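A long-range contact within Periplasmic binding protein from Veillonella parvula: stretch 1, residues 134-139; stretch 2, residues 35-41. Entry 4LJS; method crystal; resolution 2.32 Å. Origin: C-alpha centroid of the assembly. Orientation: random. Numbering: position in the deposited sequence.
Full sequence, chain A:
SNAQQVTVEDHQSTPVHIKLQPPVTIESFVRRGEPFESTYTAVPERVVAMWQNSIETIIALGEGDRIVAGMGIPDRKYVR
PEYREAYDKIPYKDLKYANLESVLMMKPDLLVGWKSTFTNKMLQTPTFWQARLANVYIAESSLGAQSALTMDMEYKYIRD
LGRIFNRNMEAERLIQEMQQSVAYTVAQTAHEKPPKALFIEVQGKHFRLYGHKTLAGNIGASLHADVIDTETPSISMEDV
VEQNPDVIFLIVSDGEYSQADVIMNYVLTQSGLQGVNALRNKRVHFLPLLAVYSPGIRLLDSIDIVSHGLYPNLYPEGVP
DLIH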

# COMPACT_ATOMS: atom_id res chain seq x y z
N ALA A 134 -8.28 18.22 16.66
CA ALA A 134 -8.26 17.10 15.73
C ALA A 134 -6.98 16.32 15.92
O ALA A 134 -6.01 16.82 16.50
CB ALA A 134 -8.37 17.59 14.30
N ASN A 135 -6.98 15.09 15.44
CA ASN A 135 -5.79 14.25 15.48
C ASN A 135 -5.22 14.01 14.09
O ASN A 135 -5.92 14.17 13.08
CB ASN A 135 -6.11 12.93 16.16
CG ASN A 135 -6.22 13.08 17.65
OD1 ASN A 135 -5.30 13.59 18.29
ND2 ASN A 135 -7.35 12.68 18.21
N VAL A 136 -3.95 13.63 14.05
CA VAL A 136 -3.27 13.30 12.79
C VAL A 136 -2.61 11.93 12.93
O VAL A 136 -1.98 11.64 13.94
CB VAL A 136 -2.20 14.36 12.45
CG1 VAL A 136 -1.35 13.92 11.25
CG2 VAL A 136 -2.85 15.72 12.20
N TYR A 137 -2.79 11.08 11.93
CA TYR A 137 -2.08 9.81 11.88
C TYR A 137 -1.32 9.71 10.57
O TYR A 137 -1.87 9.94 9.50
CB TYR A 137 -3.03 8.61 12.04
CG TYR A 137 -2.28 7.30 12.03
CD1 TYR A 137 -1.57 6.89 13.15
CD2 TYR A 137 -2.27 6.49 10.90
CE1 TYR A 137 -0.86 5.70 13.16
CE2 TYR A 137 -1.56 5.28 10.90
CZ TYR A 137 -0.86 4.90 12.03
OH TYR A 137 -0.15 3.71 12.04
N ILE A 138 -0.04 9.36 10.68
CA ILE A 138 0.87 9.33 9.54
C ILE A 138 1.38 7.91 9.27
O ILE A 138 1.81 7.21 10.19
CB ILE A 138 2.06 10.29 9.81
CG1 ILE A 138 1.55 11.73 9.86
CG2 ILE A 138 3.16 10.12 8.77
CD1 ILE A 138 2.57 12.73 10.37
N ALA A 139 1.31 7.47 8.02
CA ALA A 139 1.82 6.14 7.65
C ALA A 139 3.33 6.06 7.87
O ALA A 139 4.10 6.81 7.27
CB ALA A 139 1.51 5.83 6.20
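Stretch 2 35-41: PFESTYT

Both stretches are extended. Residues 135-138 of stretch 1 have phi between -111° and -128° and psi between 130° and 160°, and residues 35-40 of stretch 2, the continuation of a strand that begins earlier in the chain, have phi from -84° to -137° and psi from 120° to 154°. At Thr-41, phi/psi of -99°/-7° leaves the extended region, and the chain turns a corner there. The two strands run in broadly opposing directions: their N-to-C axes make an angle of 128° (signed crossing angle -128°) and approach no closer than 7.8 Å. The nearest CA pair, Asn-135 CA to Ser-38 CA, is 6.7 Å apart. No direct hydrogen bond links the stretches, so the strands cross without the backbone pairing of a sheet, and side chains and water fill the space between them.

Asn-135 (chi1 m) is the most covered residue of the contact, with 79 Å² of a summed 302 Å² buried surface. Its CA-to-CB bond points toward stretch 2. The amide nitrogen ND2 lies over one face of the Tyr-40 ring, 3.3 Å from Tyr-40 CE2, while OD1 comes within 3.7 Å of Ser-38 CB. Tyr-40 leaves its backbone sideways, but with chi1 m and chi2 81° the end of its side chain comes nearer to stretch 1; its OH is 4.3 Å from Tyr-137 CB.

Phe-36, with chi1 p, points toward stretch 1 and supplies the apolar part of the contact. Its CE1 is 4.0 Å from Ile-138 CD1, and its CZ is 4.5 Å from Val-136 CG1. The carbonyl oxygen Val-136 O meets the ring at its edge, near the ring plane, 3.4 Å from Phe-36 CZ.

Three waters make the polar connections. Water 1 donates to Ser-38 OG at 2.5 Å and to Asn-135 OD1 at 3.0 Å, and accepts from Val-136 N at 3.0 Å, thus joining the serine hydroxyl to both a side chain and the backbone of stretch 1. Water 2 also donates to Asn-135 OD1, at 2.9 Å, and accepts from Thr-39 N at 3.3 Å. Water 3 donates to Val-136 O at 2.6 Å and is hydrogen-bonded to Tyr-40 OH at 2.7 Å. It bridges two atoms that are themselves 4.0 Å apart, Val-136 O and Tyr-40 OH. Through these waters, both backbone polar atoms of Val-136 are linked to side chains of stretch 2.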

# COMPACT_ATOMS: atom_id res chain seq x y z
N PRO A 35 8.91 10.67 16.92
CA PRO A 35 7.56 10.24 17.25
C PRO A 35 6.72 11.34 17.90
O PRO A 35 7.24 12.26 18.53
CB PRO A 35 7.79 9.12 18.27
CG PRO A 35 9.06 9.55 18.98
CD PRO A 35 9.90 10.26 17.94
N PHE A 36 5.41 11.24 17.73
CA PHE A 36 4.49 12.06 18.50
C PHE A 36 3.36 11.17 18.95
O PHE A 36 3.07 10.15 18.33
CB PHE A 36 3.98 13.27 17.70
CG PHE A 36 3.07 12.91 16.56
CD1 PHE A 36 3.59 12.44 15.35
CD2 PHE A 36 1.69 13.05 16.68
CE1 PHE A 36 2.74 12.13 14.29
CE2 PHE A 36 0.84 12.74 15.63
CZ PHE A 36 1.36 12.28 14.43
N GLU A 37 2.72 11.56 20.05
CA GLU A 37 1.70 10.73 20.65
C GLU A 37 0.36 11.43 20.53
O GLU A 37 0.28 12.65 20.66
CB GLU A 37 2.03 10.49 22.12
CG GLU A 37 1.57 9.16 22.64
CD GLU A 37 2.18 8.83 23.98
OE1 GLU A 37 1.96 9.60 24.94
OE2 GLU A 37 2.90 7.81 24.07
N SER A 38 -0.68 10.65 20.26
CA SER A 38 -2.03 11.17 20.15
C SER A 38 -2.98 10.31 20.97
O SER A 38 -2.86 9.08 20.98
CB SER A 38 -2.48 11.16 18.69
OG SER A 38 -1.55 11.87 17.90
N THR A 39 -3.90 10.96 21.67
CA THR A 39 -4.88 10.25 22.48
C THR A 39 -6.29 10.43 21.93
O THR A 39 -6.72 11.55 21.65
CB THR A 39 -4.82 10.69 23.95
OG1 THR A 39 -3.57 10.30 24.51
CG2 THR A 39 -5.94 10.05 24.74
N TYR A 40 -6.99 9.32 21.76
CA TYR A 40 -8.34 9.33 21.22
C TYR A 40 -9.34 8.90 22.29
O TYR A 40 -9.25 7.80 22.82
CB TYR A 40 -8.42 8.36 20.04
CG TYR A 40 -7.50 8.72 18.89
CD1 TYR A 40 -6.15 8.39 18.92
CD2 TYR A 40 -8.00 9.38 17.77
CE1 TYR A 40 -5.31 8.71 17.86
CE2 TYR A 40 -7.17 9.70 16.71
CZ TYR A 40 -5.83 9.38 16.76
OH TYR A 40 -5.02 9.71 15.70
N THR A 41 -10.30 9.78 22.60
CA THR A 41 -11.33 9.45 23.59
C THR A 41 -12.64 9.01 22.93
O THR A 41 -13.58 8.58 23.61
CB THR A 41 -11.62 10.64 24.53
OG1 THR A 41 -11.95 11.80 23.75
CG2 THR A 41 -10.41 10.93 25.41
O HOH W 1 -2.69 13.77 16.81
O HOH W 2 -3.90 14.11 20.82
O HOH W 3 -2.35 9.62 15.54